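Local atomic coordinates of probable FAD-dependent oxidoreductase PA4991 (Pseudomonas aeruginosa PAO1, PDB entry 5EZ7), a protein that binds one FAD per monomer and probably acts as an FAD-dependent oxidoreductase of the DAO family, with a physiological substrate that is still unknown. Residues M2-G14 / D193-A206. Numbering follows the deposited sequence.
Sequences MPQALSTDILIVG and DGREIRAQRVVLSA. With FAD (flavin-adenine dinucleotide), chain B.
Leu11 reaches back along 193-206, laying CD2 across Ile197 at about a right angle, 3.8 Å from Ile197 CG2, while its CB meets the methyl of Ala199. CG of Leu11 lies anti to the backbone N (chi1 174°), and the leucine thus fills the angle between two parallel strand pairs, 6-7 with 195-198 and 10-13 with 201-204. Both chains bend together between these pairs, at Thr8-Asp9 and Ala199-Gln200. There Asp9 O accepts from two amides, Gln200 N at 2.8 Å and the more distant Arg201 N. The Asp9 and Gln200 side chains run alongside each other, with the carboxylate and amide planes 67° apart; Gln200 NE2 bonds to Asp9 OD1 from above the carboxylate plane and also to Arg367 O. His371, Ser369 and Ala32 bond to this carboxylate as well, which probably fixes its rotation. Thr8 OG1, by contrast, is buried without a polar partner.

At the outer end, Arg195 bends at chi3 (-61°) so that NH1 donates to a lone pair of Gln4 O, 3.1 Å away. Pro3 CB sits over the centre of the guanidinium face, and Leu6 CG packs on Arg195 CD at 3.8 Å. At the other end, Val13 and Leu204 point the same way, side by side. On the opposite face, Ile10 CG2 meets Val203 CG2 at 3.7 Å, and Ile12 CD1 also rests on Val203. Val13 CG1 touches the adenine at FAD C2A (3.6 Å), and Gly14, the first glycine of what fits a Rossmann-type GxGxxG motif, brings CA to 3.3 Å from the ribose FAD O4B.

Strand 10-13 lies between 33-37 and 201-204 in the six-stranded dinucleotide-binding sheet. Helix 210-216 packs on Val13 and Leu204, whereas strand 186-192 contributes Leu190 against Leu11, Val13 and Val202.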
loop_
_atom_site.group_PDB
_atom_site.type_symbol
_atom_site.label_atom_id
_atom_site.label_comp_id
_atom_site.label_asym_id
_atom_site.label_seq_id
_atom_site.Cartn_x
_atom_site.Cartn_y
_atom_site.Cartn_z
ATOM N N MET A 2 -22.877 -12.267 25.178
ATOM C CA MET A 2 -21.707 -13.045 24.631
ATOM C C MET A 2 -21.826 -13.263 23.118
ATOM O O MET A 2 -22.733 -13.983 22.675
ATOM C CB MET A 2 -21.570 -14.422 25.315
ATOM C CG MET A 2 -20.462 -15.314 24.724
ATOM S SD MET A 2 -20.116 -16.860 25.622
ATOM C CE MET A 2 -21.730 -17.663 25.659
ATOM N N PRO A 3 -20.898 -12.674 22.322
ATOM C CA PRO A 3 -20.836 -13.026 20.887
ATOM C C PRO A 3 -20.255 -14.423 20.663
ATOM O O PRO A 3 -19.503 -14.919 21.487
ATOM C CB PRO A 3 -19.932 -11.946 20.279
ATOM C CG PRO A 3 -19.662 -10.961 21.355
ATOM C CD PRO A 3 -19.906 -11.638 22.667
ATOM N N GLN A 4 -20.614 -15.029 19.539
ATOM C CA GLN A 4 -20.238 -16.417 19.204
ATOM C C GLN A 4 -18.718 -16.548 19.069
ATOM O O GLN A 4 -18.086 -15.811 18.279
ATOM C CB GLN A 4 -20.919 -16.820 17.894
ATOM C CG GLN A 4 -20.824 -18.289 17.501
ATOM C CD GLN A 4 -21.530 -18.562 16.163
ATOM O OE1 GLN A 4 -22.624 -18.052 15.892
ATOM N NE2 GLN A 4 -20.888 -19.342 15.309
ATOM N N ALA A 5 -18.122 -17.446 19.841
ATOM C CA ALA A 5 -16.667 -17.590 19.794
ATOM C C ALA A 5 -16.202 -18.115 18.435
ATOM O O ALA A 5 -16.923 -18.858 17.781
ATOM C CB ALA A 5 -16.188 -18.506 20.899
ATOM N N LEU A 6 -15.009 -17.718 18.008
ATOM C CA LEU A 6 -14.485 -18.150 16.724
ATOM C C LEU A 6 -13.172 -18.885 16.877
ATOM O O LEU A 6 -12.467 -18.721 17.856
ATOM C CB LEU A 6 -14.255 -16.972 15.784
ATOM C CG LEU A 6 -15.398 -15.985 15.491
ATOM C CD1 LEU A 6 -14.977 -15.027 14.378
ATOM C CD2 LEU A 6 -16.698 -16.676 15.109
ATOM N N SER A 7 -12.845 -19.644 15.841
ATOM C CA SER A 7 -11.664 -20.482 15.786
ATOM C C SER A 7 -11.175 -20.450 14.327
ATOM O O SER A 7 -11.982 -20.662 13.426
ATOM C CB SER A 7 -12.101 -21.882 16.242
ATOM O OG SER A 7 -11.185 -22.883 15.931
ATOM N N THR A 8 -9.909 -20.099 14.092
ATOM C CA THR A 8 -9.273 -20.217 12.771
ATOM C C THR A 8 -7.817 -20.626 12.917
ATOM O O THR A 8 -7.350 -20.914 14.023
ATOM C CB THR A 8 -9.285 -18.887 11.918
ATOM O OG1 THR A 8 -8.873 -17.760 12.726
ATOM C CG2 THR A 8 -10.628 -18.702 11.235
ATOM N N ASP A 9 -7.109 -20.623 11.781
ATOM C CA ASP A 9 -5.696 -20.861 11.746
ATOM C C ASP A 9 -4.907 -19.595 11.969
ATOM O O ASP A 9 -4.085 -19.587 12.861
ATOM C CB ASP A 9 -5.299 -21.544 10.433
ATOM C CG ASP A 9 -6.018 -22.909 10.236
ATOM O OD1 ASP A 9 -6.134 -23.709 11.215
ATOM O OD2 ASP A 9 -6.479 -23.142 9.098
ATOM N N ILE A 10 -5.092 -18.580 11.113
ATOM C CA ILE A 10 -4.344 -17.306 11.225
ATOM C C ILE A 10 -5.322 -16.156 11.355
ATOM O O ILE A 10 -6.282 -16.049 10.586
ATOM C CB ILE A 10 -3.285 -17.107 10.100
ATOM C CG1 ILE A 10 -2.169 -18.158 10.249
ATOM C CG2 ILE A 10 -2.549 -15.784 10.245
ATOM C CD1 ILE A 10 -2.428 -19.317 9.378
ATOM N N LEU A 11 -5.106 -15.357 12.388
ATOM C CA LEU A 11 -5.876 -14.161 12.679
ATOM C C LEU A 11 -5.019 -12.934 12.302
ATOM O O LEU A 11 -3.949 -12.778 12.858
ATOM C CB LEU A 11 -6.177 -14.189 14.163
ATOM C CG LEU A 11 -6.854 -13.031 14.867
ATOM C CD1 LEU A 11 -8.130 -12.554 14.191
ATOM C CD2 LEU A 11 -7.093 -13.484 16.329
ATOM N N ILE A 12 -5.429 -12.132 11.321
ATOM C CA ILE A 12 -4.665 -10.985 10.820
ATOM C C ILE A 12 -5.330 -9.702 11.378
ATOM O O ILE A 12 -6.560 -9.610 11.385
ATOM C CB ILE A 12 -4.722 -10.884 9.270
ATOM C CG1 ILE A 12 -4.523 -12.204 8.547
ATOM C CG2 ILE A 12 -3.718 -9.876 8.692
ATOM C CD1 ILE A 12 -3.282 -12.891 8.884
ATOM N N VAL A 13 -4.539 -8.734 11.860
ATOM C CA VAL A 13 -5.075 -7.451 12.346
ATOM C C VAL A 13 -4.556 -6.375 11.403
ATOM O O VAL A 13 -3.342 -6.147 11.282
ATOM C CB VAL A 13 -4.677 -7.134 13.807
ATOM C CG1 VAL A 13 -5.257 -5.793 14.275
ATOM C CG2 VAL A 13 -5.148 -8.241 14.738
ATOM N N GLY A 14 -5.481 -5.759 10.687
ATOM C CA GLY A 14 -5.170 -4.717 9.756
ATOM C C GLY A 14 -5.402 -5.112 8.322
ATOM O O GLY A 14 -4.724 -5.978 7.833
ATOM N N ASP A 193 -13.974 -6.826 20.425
ATOM C CA ASP A 193 -15.283 -6.359 20.875
ATOM C C ASP A 193 -15.964 -7.409 21.719
ATOM O O ASP A 193 -17.130 -7.729 21.512
ATOM C CB ASP A 193 -16.162 -5.969 19.675
ATOM C CG ASP A 193 -15.479 -4.946 18.747
ATOM O OD1 ASP A 193 -14.660 -4.125 19.214
ATOM O OD2 ASP A 193 -15.740 -4.958 17.538
ATOM N N GLY A 194 -15.212 -7.975 22.655
ATOM C CA GLY A 194 -15.732 -9.012 23.558
ATOM C C GLY A 194 -15.930 -10.392 22.949
ATOM O O GLY A 194 -16.502 -11.249 23.592
ATOM N N ARG A 195 -15.463 -10.602 21.710
ATOM C CA ARG A 195 -15.566 -11.888 21.015
ATOM C C ARG A 195 -14.236 -12.637 21.024
ATOM O O ARG A 195 -13.231 -12.135 20.555
ATOM C CB ARG A 195 -15.980 -11.683 19.559
ATOM C CG ARG A 195 -16.274 -13.001 18.883
ATOM C CD ARG A 195 -16.322 -12.865 17.389
ATOM N NE ARG A 195 -17.359 -11.940 16.945
ATOM C CZ ARG A 195 -18.589 -12.254 16.533
ATOM N NH1 ARG A 195 -19.061 -13.506 16.520
ATOM N NH2 ARG A 195 -19.390 -11.277 16.148
ATOM N N GLU A 196 -14.259 -13.868 21.491
ATOM C CA GLU A 196 -13.028 -14.618 21.654
ATOM C C GLU A 196 -12.771 -15.348 20.345
ATOM O O GLU A 196 -13.683 -15.913 19.763
ATOM C CB GLU A 196 -13.044 -15.453 22.943
ATOM C CG GLU A 196 -13.432 -16.908 22.857
ATOM C CD GLU A 196 -13.722 -17.499 24.251
ATOM O OE1 GLU A 196 -12.792 -17.530 25.096
ATOM O OE2 GLU A 196 -14.901 -17.890 24.513
ATOM N N ILE A 197 -11.555 -15.181 19.820
ATOM C CA ILE A 197 -11.147 -15.730 18.531
ATOM C C ILE A 197 -9.826 -16.461 18.697
ATOM O O ILE A 197 -8.806 -15.833 18.850
ATOM C CB ILE A 197 -10.920 -14.613 17.494
ATOM C CG1 ILE A 197 -12.203 -13.762 17.352
ATOM C CG2 ILE A 197 -10.450 -15.209 16.151
ATOM C CD1 ILE A 197 -12.115 -12.673 16.295
ATOM N N ARG A 198 -9.852 -17.771 18.601
ATOM C CA ARG A 198 -8.663 -18.574 18.848
ATOM C C ARG A 198 -7.924 -18.814 17.544
ATOM O O ARG A 198 -8.560 -19.001 16.510
ATOM C CB ARG A 198 -9.058 -19.910 19.505
ATOM C CG ARG A 198 -9.638 -19.716 20.901
ATOM C CD ARG A 198 -9.904 -21.010 21.696
ATOM N NE ARG A 198 -9.259 -20.896 23.015
ATOM C CZ ARG A 198 -9.672 -20.097 24.006
ATOM N NH1 ARG A 198 -10.776 -19.349 23.883
ATOM N NH2 ARG A 198 -8.979 -20.039 25.139
ATOM N N ALA A 199 -6.595 -18.796 17.580
ATOM C CA ALA A 199 -5.812 -18.963 16.328
ATOM C C ALA A 199 -4.412 -19.433 16.579
ATOM O O ALA A 199 -3.893 -19.150 17.623
ATOM C CB ALA A 199 -5.744 -17.661 15.558
ATOM N N GLN A 200 -3.849 -20.186 15.618
ATOM C CA GLN A 200 -2.549 -20.863 15.794
ATOM C C GLN A 200 -1.514 -19.790 15.785
ATOM O O GLN A 200 -0.469 -19.915 16.435
ATOM C CB GLN A 200 -2.227 -21.898 14.701
ATOM C CG GLN A 200 -3.268 -22.970 14.457
ATOM C CD GLN A 200 -2.734 -24.117 13.601
ATOM O OE1 GLN A 200 -1.784 -24.806 13.988
ATOM N NE2 GLN A 200 -3.346 -24.335 12.426
ATOM N N ARG A 201 -1.788 -18.737 15.010
ATOM C CA ARG A 201 -0.955 -17.520 15.008
ATOM C C ARG A 201 -1.763 -16.267 14.911
ATOM O O ARG A 201 -2.883 -16.320 14.468
ATOM C CB ARG A 201 0.015 -17.534 13.821
ATOM C CG ARG A 201 1.066 -18.619 13.915
ATOM C CD ARG A 201 2.047 -18.361 15.047
ATOM N NE ARG A 201 3.174 -19.289 15.031
ATOM C CZ ARG A 201 3.262 -20.460 15.657
ATOM N NH1 ARG A 201 2.268 -20.971 16.383
ATOM N NH2 ARG A 201 4.399 -21.137 15.558
ATOM N N VAL A 202 -1.139 -15.147 15.274
ATOM C CA VAL A 202 -1.717 -13.797 15.160
ATOM C C VAL A 202 -0.678 -12.939 14.431
ATOM O O VAL A 202 0.505 -12.870 14.848
ATOM C CB VAL A 202 -2.053 -13.157 16.537
ATOM C CG1 VAL A 202 -2.627 -11.738 16.371
ATOM C CG2 VAL A 202 -3.049 -14.002 17.305
ATOM N N VAL A 203 -1.110 -12.321 13.332
ATOM C CA VAL A 203 -0.282 -11.430 12.559
ATOM C C VAL A 203 -0.770 -9.981 12.645
ATOM O O VAL A 203 -1.945 -9.676 12.327
ATOM C CB VAL A 203 -0.271 -11.819 11.085
ATOM C CG1 VAL A 203 0.737 -10.941 10.317
ATOM C CG2 VAL A 203 0.071 -13.295 10.925
ATOM N N LEU A 204 0.151 -9.088 13.007
ATOM C CA LEU A 204 -0.113 -7.628 13.041
ATOM C C LEU A 204 0.425 -6.948 11.791
ATOM O O LEU A 204 1.646 -6.737 11.648
ATOM C CB LEU A 204 0.510 -6.993 14.268
ATOM C CG LEU A 204 0.204 -7.630 15.596
ATOM C CD1 LEU A 204 0.832 -6.795 16.694
ATOM C CD2 LEU A 204 -1.286 -7.733 15.799
ATOM N N SER A 205 -0.504 -6.645 10.871
ATOM C CA SER A 205 -0.233 -5.881 9.643
ATOM C C SER A 205 -1.058 -4.578 9.683
ATOM O O SER A 205 -1.753 -4.222 8.734
ATOM C CB SER A 205 -0.583 -6.721 8.412
ATOM O OG SER A 205 -1.920 -7.153 8.499
ATOM N N ALA A 206 -0.955 -3.868 10.801
ATOM C CA ALA A 206 -1.832 -2.746 11.092
ATOM C C ALA A 206 -1.190 -1.384 10.813
ATOM O O ALA A 206 -1.733 -0.376 11.186
ATOM C CB ALA A 206 -2.338 -2.817 12.522
HETATM P PA FAD B . -1.815 0.390 5.872
HETATM O O1A FAD B . -2.252 0.562 4.455
HETATM O O2A FAD B . -1.550 1.587 6.742
HETATM O O5B FAD B . -2.890 -0.549 6.564
HETATM C C5B FAD B . -2.942 -0.744 7.964
HETATM C C4B FAD B . -4.385 -1.070 8.282
HETATM O O4B FAD B . -4.487 -1.474 9.658
HETATM C C3B FAD B . -5.297 0.141 8.063
HETATM O O3B FAD B . -6.360 -0.175 7.161
HETATM C C2B FAD B . -5.797 0.458 9.460
HETATM O O2B FAD B . -7.122 0.981 9.518
HETATM C C1B FAD B . -5.662 -0.887 10.178
HETATM N N9A FAD B . -5.508 -0.758 11.632
HETATM C C8A FAD B . -4.724 0.121 12.279
HETATM N N7A FAD B . -4.844 -0.049 13.607
HETATM C C5A FAD B . -5.703 -1.052 13.819
HETATM C C6A FAD B . -6.264 -1.716 15.005
HETATM N N6A FAD B . -5.874 -1.308 16.222
HETATM N N1A FAD B . -7.131 -2.726 14.825
HETATM C C2A FAD B . -7.501 -3.120 13.592
HETATM N N3A FAD B . -7.033 -2.553 12.461
HETATM C C4A FAD B . -6.148 -1.527 12.519
HETATM N N1 FAD B . 4.640 2.026 -2.040
HETATM C C2 FAD B . 4.871 1.613 -3.304
HETATM O O2 FAD B . 5.311 0.454 -3.492
HETATM N N3 FAD B . 4.645 2.400 -4.370
HETATM C C4 FAD B . 4.183 3.642 -4.253
HETATM O O4 FAD B . 3.970 4.350 -5.257
HETATM C C4X FAD B . 3.906 4.163 -2.910
HETATM N N5 FAD B . 3.440 5.413 -2.728
HETATM C C5X FAD B . 3.177 5.875 -1.492
HETATM C C6 FAD B . 2.682 7.165 -1.350
HETATM C C7 FAD B . 2.395 7.676 -0.101
HETATM C C7M FAD B . 1.844 9.065 0.025
HETATM C C8 FAD B . 2.597 6.827 1.101
HETATM C C8M FAD B . 2.289 7.325 2.497
HETATM C C9 FAD B . 3.101 5.547 0.956
HETATM C C9A FAD B . 3.406 5.022 -0.297
HETATM N N10 FAD B . 3.917 3.706 -0.479
HETATM C C10 FAD B . 4.162 3.247 -1.779
HETATM C "C1'" FAD B . 4.139 2.807 0.641
HETATM C "C2'" FAD B . 2.850 2.044 0.894
HETATM O "O2'" FAD B . 1.707 2.908 0.843
HETATM C "C3'" FAD B . 2.907 1.308 2.225
HETATM O "O3'" FAD B . 4.190 0.660 2.339
HETATM C "C4'" FAD B . 1.800 0.262 2.318
HETATM O "O4'" FAD B . 0.580 0.730 1.741
HETATM C "C5'" FAD B . 1.518 -0.121 3.759
HETATM O "O5'" FAD B . 0.590 -1.214 3.779
HETATM P P FAD B . 0.041 -1.733 5.186
HETATM O O1P FAD B . -1.125 -2.651 4.930
HETATM O O2P FAD B . 1.226 -2.220 5.940
HETATM O O3P FAD B . -0.402 -0.379 5.922
#